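Local atomic coordinates of spectinomycin 9-adenylyltransferase (Enterococcus faecalis, PDB entry 6SXJ), a protein that inactivates the antibiotic spectinomycin by transferring an adenylyl group from ATP to its 9-hydroxyl, making bacteria resistant to it. Residues N127-R139 with L154-I166. Residues are numbered along the deposited sequence; the frame is centred on the assembly and turned at random.
Sequences NSDLTIMLYQAKR and LPDIPFSDVRRAI
Tyr135 and Val162 meet where helix 130-139 crosses the start of helix 159-173, and the tyrosine illustrates how one long side chain can serve several neighbours in turn. The CB of Tyr135 already points at 154-166; CG anti to the backbone N (chi1 180°) then places the ring beside Val162 and Phe159. Tyr135 CB, CG and CD1 all rest on a single methyl, Val162 CG2, which lies 3.6 Å from Tyr135 CG. Farther out, Tyr135 CE1 and CZ approach Phe159 CD2, and Tyr135 OH ends 3.6 Å from Phe159 CD2. The two rings form an offset edge-to-face pair, Phe159 giving its edge to the face of Tyr135, with planes at 60°. Ile157 O lies at the tyrosine's edge, near its plane.

Toward the N-terminal end of helix 130-139, Ala165 CB fits against Ile132 CG1 at 3.6 Å. Midway along, Ile157 CD1 meets Leu134 CB at 3.6 Å. Near the C-terminal end Lys138 slides past Leu154, CE against Pro155 O, then bends at its last torsion, and Lys138 NZ makes a long salt bridge (3.8 Å) with Asp156 OD1.

Axes 130-139 and 159-166 lie at 136°, linking the mixed sheet (Leu130 and Leu134 on Ile90 of strand 85-91) to C-terminal helices (Ile166 on 181-196).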
ATOM      1  N   ASN A 127      -8.176   6.853  -7.042  1.00 61.45           N
ATOM      2  CA  ASN A 127      -6.874   6.573  -6.438  1.00 60.43           C
ATOM      3  C   ASN A 127      -6.009   5.880  -7.482  1.00 65.51           C
ATOM      4  O   ASN A 127      -6.110   4.664  -7.678  1.00 54.35           O
ATOM      5  CB  ASN A 127      -7.021   5.718  -5.182  1.00 54.72           C
ATOM      6  CG  ASN A 127      -5.686   5.360  -4.559  1.00 58.59           C
ATOM      7  OD1 ASN A 127      -4.627   5.752  -5.055  1.00 58.73           O
ATOM      8  ND2 ASN A 127      -5.729   4.600  -3.465  1.00 66.91           N
ATOM      9  N   SER A 128      -5.146   6.655  -8.138  1.00 53.22           N
ATOM     10  CA  SER A 128      -4.262   6.077  -9.140  1.00 59.78           C
ATOM     11  C   SER A 128      -3.392   4.975  -8.554  1.00 56.24           C
ATOM     12  O   SER A 128      -3.036   4.024  -9.258  1.00 65.46           O
ATOM     13  CB  SER A 128      -3.390   7.169  -9.758  1.00 64.35           C
ATOM     14  OG  SER A 128      -2.122   6.651 -10.116  1.00 80.10           O
ATOM     15  N   ASP A 129      -3.045   5.075  -7.268  1.00 56.02           N
ATOM     16  CA  ASP A 129      -2.190   4.063  -6.661  1.00 57.73           C
ATOM     17  C   ASP A 129      -2.904   2.724  -6.550  1.00 52.01           C
ATOM     18  O   ASP A 129      -2.254   1.672  -6.551  1.00 62.32           O
ATOM     19  CB  ASP A 129      -1.726   4.527  -5.282  1.00 54.60           C
ATOM     20  CG  ASP A 129      -0.539   5.460  -5.352  1.00 63.08           C
ATOM     21  OD1 ASP A 129       0.289   5.300  -6.273  1.00 69.85           O
ATOM     22  OD2 ASP A 129      -0.430   6.360  -4.491  1.00 65.99           O
ATOM     23  N   LEU A 130      -4.235   2.738  -6.444  1.00 57.41           N
ATOM     24  CA  LEU A 130      -4.990   1.496  -6.355  1.00 61.19           C
ATOM     25  C   LEU A 130      -4.825   0.642  -7.603  1.00 61.46           C
ATOM     26  O   LEU A 130      -5.010  -0.580  -7.542  1.00 50.76           O
ATOM     27  CB  LEU A 130      -6.466   1.811  -6.111  1.00 53.49           C
ATOM     28  CG  LEU A 130      -7.423   0.624  -6.044  1.00 58.92           C
ATOM     29  CD1 LEU A 130      -7.104  -0.300  -4.878  1.00 53.58           C
ATOM     30  CD2 LEU A 130      -8.846   1.145  -5.945  1.00 54.04           C
ATOM     31  N   THR A 131      -4.472   1.248  -8.734  1.00 49.26           N
ATOM     32  CA  THR A 131      -4.216   0.446  -9.924  1.00 58.24           C
ATOM     33  C   THR A 131      -3.014  -0.471  -9.729  1.00 50.66           C
ATOM     34  O   THR A 131      -2.976  -1.575 -10.280  1.00 51.92           O
ATOM     35  CB  THR A 131      -4.002   1.353 -11.140  1.00 49.46           C
ATOM     36  OG1 THR A 131      -5.251   1.944 -11.513  1.00 55.45           O
ATOM     37  CG2 THR A 131      -3.451   0.554 -12.317  1.00 54.49           C
ATOM     38  N   ILE A 132      -2.010  -0.020  -8.981  1.00 51.83           N
ATOM     39  CA  ILE A 132      -0.851  -0.862  -8.706  1.00 50.86           C
ATOM     40  C   ILE A 132      -1.201  -1.930  -7.682  1.00 55.90           C
ATOM     41  O   ILE A 132      -0.676  -3.051  -7.739  1.00 53.31           O
ATOM     42  CB  ILE A 132       0.314   0.016  -8.225  1.00 52.15           C
ATOM     43  CG1 ILE A 132       0.509   1.202  -9.173  1.00 48.00           C
ATOM     44  CG2 ILE A 132       1.594  -0.787  -8.137  1.00 48.18           C
ATOM     45  CD1 ILE A 132       1.422   2.277  -8.618  1.00 56.41           C
ATOM     46  N   MET A 133      -2.085  -1.603  -6.738  1.00 50.48           N
ATOM     47  CA  MET A 133      -2.512  -2.571  -5.740  1.00 56.45           C
ATOM     48  C   MET A 133      -3.325  -3.684  -6.382  1.00 53.29           C
ATOM     49  O   MET A 133      -3.026  -4.870  -6.200  1.00 57.31           O
ATOM     50  CB  MET A 133      -3.326  -1.864  -4.657  1.00 52.96           C
ATOM     51  CG  MET A 133      -2.660  -0.618  -4.113  1.00 63.61           C
ATOM     52  SD  MET A 133      -3.675   0.288  -2.940  1.00 76.71           S
ATOM     53  CE  MET A 133      -4.468  -1.048  -2.034  1.00 54.73           C
ATOM     54  N   LEU A 134      -4.357  -3.316  -7.141  1.00 46.50           N
ATOM     55  CA  LEU A 134      -5.169  -4.320  -7.819  1.00 48.12           C
ATOM     56  C   LEU A 134      -4.316  -5.168  -8.752  1.00 54.81           C
ATOM     57  O   LEU A 134      -4.544  -6.375  -8.890  1.00 58.04           O
ATOM     58  CB  LEU A 134      -6.305  -3.645  -8.586  1.00 52.53           C
ATOM     59  CG  LEU A 134      -7.284  -2.811  -7.759  1.00 61.10           C
ATOM     60  CD1 LEU A 134      -8.336  -2.165  -8.652  1.00 56.78           C
ATOM     61  CD2 LEU A 134      -7.941  -3.670  -6.692  1.00 59.92           C
ATOM     62  N   TYR A 135      -3.327  -4.556  -9.401  1.00 58.21           N
ATOM     63  CA  TYR A 135      -2.405  -5.331 -10.224  1.00 53.33           C
ATOM     64  C   TYR A 135      -1.601  -6.295  -9.361  1.00 58.89           C
ATOM     65  O   TYR A 135      -1.477  -7.483  -9.682  1.00 58.42           O
ATOM     66  CB  TYR A 135      -1.478  -4.393 -10.996  1.00 62.56           C
ATOM     67  CG  TYR A 135      -0.484  -5.104 -11.877  1.00 54.81           C
ATOM     68  CD1 TYR A 135      -0.810  -5.462 -13.179  1.00 63.75           C
ATOM     69  CD2 TYR A 135       0.788  -5.415 -11.408  1.00 56.57           C
ATOM     70  CE1 TYR A 135       0.102  -6.119 -13.987  1.00 68.03           C
ATOM     71  CE2 TYR A 135       1.703  -6.063 -12.207  1.00 66.77           C
ATOM     72  CZ  TYR A 135       1.356  -6.415 -13.493  1.00 67.73           C
ATOM     73  OH  TYR A 135       2.273  -7.061 -14.290  1.00 80.33           O
ATOM     74  N   GLN A 136      -1.048  -5.795  -8.256  1.00 57.49           N
ATOM     75  CA  GLN A 136      -0.314  -6.647  -7.327  1.00 59.44           C
ATOM     76  C   GLN A 136      -1.212  -7.750  -6.779  1.00 57.64           C
ATOM     77  O   GLN A 136      -0.893  -8.938  -6.880  1.00 64.09           O
ATOM     78  CB  GLN A 136       0.248  -5.790  -6.192  1.00 52.30           C
ATOM     79  CG  GLN A 136       1.034  -6.545  -5.143  1.00 69.57           C
ATOM     80  CD  GLN A 136       1.783  -5.617  -4.199  1.00 63.82           C
ATOM     81  OE1 GLN A 136       1.435  -4.450  -4.052  1.00 74.84           O
ATOM     82  NE2 GLN A 136       2.820  -6.139  -3.557  1.00 77.57           N
ATOM     83  N   ALA A 137      -2.347  -7.366  -6.193  1.00 57.58           N
ATOM     84  CA  ALA A 137      -3.242  -8.345  -5.587  1.00 48.78           C
ATOM     85  C   ALA A 137      -3.718  -9.373  -6.607  1.00 61.74           C
ATOM     86  O   ALA A 137      -3.777 -10.572  -6.308  1.00 55.46           O
ATOM     87  CB  ALA A 137      -4.436  -7.633  -4.951  1.00 50.41           C
ATOM     88  N   LYS A 138      -4.065  -8.923  -7.816  1.00 59.93           N
ATOM     89  CA  LYS A 138      -4.592  -9.836  -8.825  1.00 58.32           C
ATOM     90  C   LYS A 138      -3.590 -10.927  -9.173  1.00 63.76           C
ATOM     91  O   LYS A 138      -3.987 -12.056  -9.489  1.00 65.84           O
ATOM     92  CB  LYS A 138      -4.988  -9.054 -10.080  1.00 57.51           C
ATOM     93  CG  LYS A 138      -5.862  -9.830 -11.051  1.00 69.24           C
ATOM     94  CD  LYS A 138      -6.709  -8.903 -11.921  1.00 69.51           C
ATOM     95  CE  LYS A 138      -7.459  -9.681 -13.000  1.00 64.43           C
ATOM     96  NZ  LYS A 138      -6.577 -10.045 -14.148  1.00 74.15           N
ATOM     97  N   ARG A 139      -2.292 -10.626  -9.107  1.00 63.56           N
ATOM     98  CA  ARG A 139      -1.289 -11.619  -9.474  1.00 64.46           C
ATOM     99  C   ARG A 139      -0.975 -12.572  -8.330  1.00 62.53           C
ATOM    100  O   ARG A 139      -0.674 -13.745  -8.577  1.00 65.81           O
ATOM    101  CB  ARG A 139      -0.004 -10.931  -9.936  1.00 72.11           C
ATOM    102  CG  ARG A 139      -0.107 -10.273 -11.309  1.00 84.26           C
ATOM    103  CD  ARG A 139       1.038  -9.295 -11.556  1.00 77.58           C
ATOM    104  NE  ARG A 139       2.334  -9.967 -11.656  1.00 95.83           N
ATOM    105  CZ  ARG A 139       3.318  -9.845 -10.768  1.00 92.67           C
ATOM    106  NH1 ARG A 139       3.166  -9.072  -9.701  1.00 84.63           N
ATOM    107  NH2 ARG A 139       4.460 -10.497 -10.948  1.00 96.43           N
ATOM    108  N   LEU A 154     -12.346  -9.016 -10.945  1.00 55.17           N
ATOM    109  CA  LEU A 154     -11.648  -7.859 -11.476  1.00 64.34           C
ATOM    110  C   LEU A 154     -11.386  -8.041 -12.967  1.00 66.90           C
ATOM    111  O   LEU A 154     -10.961  -9.122 -13.391  1.00 62.93           O
ATOM    112  CB  LEU A 154     -10.311  -7.645 -10.756  1.00 62.77           C
ATOM    113  CG  LEU A 154     -10.309  -7.038  -9.355  1.00 58.37           C
ATOM    114  CD1 LEU A 154      -8.880  -7.071  -8.820  1.00 51.88           C
ATOM    115  CD2 LEU A 154     -10.855  -5.635  -9.361  1.00 58.90           C
ATOM    116  N   PRO A 155     -11.611  -7.006 -13.778  1.00 63.81           N
ATOM    117  CA  PRO A 155     -11.257  -7.101 -15.200  1.00 61.36           C
ATOM    118  C   PRO A 155      -9.749  -7.161 -15.388  1.00 64.27           C
ATOM    119  O   PRO A 155      -8.966  -6.853 -14.487  1.00 67.69           O
ATOM    120  CB  PRO A 155     -11.838  -5.816 -15.801  1.00 68.85           C
ATOM    121  CG  PRO A 155     -11.810  -4.825 -14.657  1.00 65.09           C
ATOM    122  CD  PRO A 155     -12.076  -5.651 -13.409  1.00 68.84           C
ATOM    123  N   ASP A 156      -9.344  -7.568 -16.589  1.00 69.43           N
ATOM    124  CA  ASP A 156      -7.940  -7.467 -16.957  1.00 73.83           C
ATOM    125  C   ASP A 156      -7.503  -6.016 -16.821  1.00 77.41           C
ATOM    126  O   ASP A 156      -8.203  -5.103 -17.267  1.00 75.62           O
ATOM    127  CB  ASP A 156      -7.725  -7.970 -18.383  1.00 73.71           C
ATOM    128  CG  ASP A 156      -8.086  -9.439 -18.542  1.00 86.17           C
ATOM    129  OD1 ASP A 156      -8.391 -10.101 -17.520  1.00 80.09           O
ATOM    130  OD2 ASP A 156      -8.064  -9.935 -19.689  1.00 89.09           O
ATOM    131  N   ILE A 157      -6.374  -5.794 -16.166  1.00 72.67           N
ATOM    132  CA  ILE A 157      -5.863  -4.443 -15.954  1.00 69.21           C
ATOM    133  C   ILE A 157      -4.641  -4.267 -16.858  1.00 79.33           C
ATOM    134  O   ILE A 157      -3.622  -4.942 -16.649  1.00 72.72           O
ATOM    135  CB  ILE A 157      -5.513  -4.185 -14.486  1.00 75.24           C
ATOM    136  CG1 ILE A 157      -6.698  -4.542 -13.590  1.00 73.69           C
ATOM    137  CG2 ILE A 157      -5.133  -2.717 -14.291  1.00 73.59           C
ATOM    138  CD1 ILE A 157      -6.399  -4.435 -12.106  1.00 69.59           C
ATOM    139  N   PRO A 158      -4.694  -3.393 -17.859  1.00 73.51           N
ATOM    140  CA  PRO A 158      -3.533  -3.222 -18.743  1.00 74.38           C
ATOM    141  C   PRO A 158      -2.328  -2.736 -17.954  1.00 76.60           C
ATOM    142  O   PRO A 158      -2.426  -1.811 -17.145  1.00 75.64           O
ATOM    143  CB  PRO A 158      -4.006  -2.174 -19.758  1.00 76.17           C
ATOM    144  CG  PRO A 158      -5.058  -1.392 -19.030  1.00 74.66           C
ATOM    145  CD  PRO A 158      -5.746  -2.393 -18.127  1.00 74.21           C
ATOM    146  N   PHE A 159      -1.183  -3.376 -18.186  1.00 76.61           N
ATOM    147  CA  PHE A 159       0.033  -2.920 -17.533  1.00 76.58           C
ATOM    148  C   PHE A 159       0.376  -1.487 -17.914  1.00 78.36           C
ATOM    149  O   PHE A 159       1.078  -0.804 -17.160  1.00 77.89           O
ATOM    150  CB  PHE A 159       1.195  -3.836 -17.878  1.00 78.26           C
ATOM    151  CG  PHE A 159       2.470  -3.465 -17.194  1.00 74.04           C
ATOM    152  CD1 PHE A 159       3.435  -2.736 -17.859  1.00 86.09           C
ATOM    153  CD2 PHE A 159       2.705  -3.847 -15.884  1.00 81.15           C
ATOM    154  CE1 PHE A 159       4.615  -2.396 -17.233  1.00 87.63           C
ATOM    155  CE2 PHE A 159       3.886  -3.510 -15.253  1.00 80.69           C
ATOM    156  CZ  PHE A 159       4.842  -2.783 -15.927  1.00 84.50           C
ATOM    157  N   SER A 160      -0.099  -1.017 -19.068  1.00 77.06           N
ATOM    158  CA  SER A 160       0.119   0.376 -19.434  1.00 75.30           C
ATOM    159  C   SER A 160      -0.474   1.309 -18.385  1.00 77.79           C
ATOM    160  O   SER A 160       0.121   2.342 -18.054  1.00 81.66           O
ATOM    161  CB  SER A 160      -0.482   0.654 -20.813  1.00 74.03           C
ATOM    162  OG  SER A 160      -1.895   0.739 -20.757  1.00 70.59           O
ATOM    163  N   ASP A 161      -1.644   0.957 -17.844  1.00 76.33           N
ATOM    164  CA  ASP A 161      -2.232   1.762 -16.779  1.00 75.97           C
ATOM    165  C   ASP A 161      -1.395   1.690 -15.510  1.00 73.15           C
ATOM    166  O   ASP A 161      -1.335   2.663 -14.752  1.00 70.01           O
ATOM    167  CB  ASP A 161      -3.661   1.307 -16.491  1.00 75.04           C
ATOM    168  CG  ASP A 161      -4.661   1.886 -17.459  1.00 77.67           C
ATOM    169  OD1 ASP A 161      -5.666   1.207 -17.746  1.00 82.70           O
ATOM    170  OD2 ASP A 161      -4.449   3.020 -17.930  1.00 83.63           O
ATOM    171  N   VAL A 162      -0.738   0.555 -15.264  1.00 67.90           N
ATOM    172  CA  VAL A 162       0.169   0.463 -14.126  1.00 72.08           C
ATOM    173  C   VAL A 162       1.350   1.401 -14.325  1.00 72.48           C
ATOM    174  O   VAL A 162       1.829   2.054 -13.392  1.00 71.68           O
ATOM    175  CB  VAL A 162       0.628  -0.994 -13.928  1.00 71.24           C
ATOM    176  CG1 VAL A 162       1.765  -1.034 -12.936  1.00 60.00           C
ATOM    177  CG2 VAL A 162      -0.549  -1.870 -13.462  1.00 62.45           C
ATOM    178  N   ARG A 163       1.827   1.498 -15.552  1.00 75.81           N
ATOM    179  CA  ARG A 163       2.879   2.457 -15.838  1.00 73.09           C
ATOM    180  C   ARG A 163       2.402   3.888 -15.616  1.00 65.36           C
ATOM    181  O   ARG A 163       3.063   4.695 -14.949  1.00 59.56           O
ATOM    182  CB  ARG A 163       3.336   2.258 -17.273  1.00 80.08           C
ATOM    183  CG  ARG A 163       3.991   0.902 -17.567  1.00 85.55           C
ATOM    184  CD  ARG A 163       5.023   1.048 -18.713  1.00 99.01           C
ATOM    185  NE  ARG A 163       5.871  -0.130 -18.794  1.00 97.39           N
ATOM    186  CZ  ARG A 163       6.405  -0.582 -19.914  1.00101.78           C
ATOM    187  NH1 ARG A 163       6.165   0.058 -21.046  1.00119.98           N
ATOM    188  NH2 ARG A 163       7.138  -1.687 -19.900  1.00 94.65           N
ATOM    189  N   ARG A 164       1.303   4.250 -16.241  1.00 65.57           N
ATOM    190  CA  ARG A 164       0.759   5.558 -15.956  1.00 68.97           C
ATOM    191  C   ARG A 164       0.630   5.797 -14.467  1.00 74.85           C
ATOM    192  O   ARG A 164       0.734   6.942 -14.020  1.00 71.30           O
ATOM    193  CB  ARG A 164      -0.606   5.688 -16.602  1.00 70.85           C
ATOM    194  CG  ARG A 164      -1.236   7.082 -16.505  1.00 77.31           C
ATOM    195  CD  ARG A 164      -1.983   7.505 -17.804  1.00 83.59           C
ATOM    196  NE  ARG A 164      -2.945   6.498 -18.223  1.00 87.19           N
ATOM    197  CZ  ARG A 164      -4.256   6.641 -18.105  1.00 80.84           C
ATOM    198  NH1 ARG A 164      -4.755   7.760 -17.601  1.00 74.12           N
ATOM    199  NH2 ARG A 164      -5.062   5.665 -18.488  1.00 81.72           N
ATOM    200  N   ALA A 165       0.298   4.751 -13.700  1.00 70.93           N
ATOM    201  CA  ALA A 165       0.133   4.887 -12.257  1.00 65.70           C
ATOM    202  C   ALA A 165       1.456   5.228 -11.580  1.00 62.02           C
ATOM    203  O   ALA A 165       1.540   6.175 -10.788  1.00 58.46           O
ATOM    204  CB  ALA A 165      -0.451   3.590 -11.692  1.00 70.92           C
ATOM    205  N   ILE A 166       2.506   4.460 -11.880  1.00 65.07           N
ATOM    206  CA  ILE A 166       3.791   4.679 -11.220  1.00 64.17           C
ATOM    207  C   ILE A 166       4.334   6.068 -11.538  1.00 75.56           C
ATOM    208  O   ILE A 166       4.828   6.776 -10.651  1.00 75.63           O
ATOM    209  CB  ILE A 166       4.788   3.578 -11.625  1.00 65.06           C
ATOM    210  CG1 ILE A 166       4.464   2.271 -10.900  1.00 64.59           C
ATOM    211  CG2 ILE A 166       6.220   4.027 -11.331  1.00 68.63           C
ATOM    212  CD1 ILE A 166       5.283   1.090 -11.363  1.00 62.83           C
TER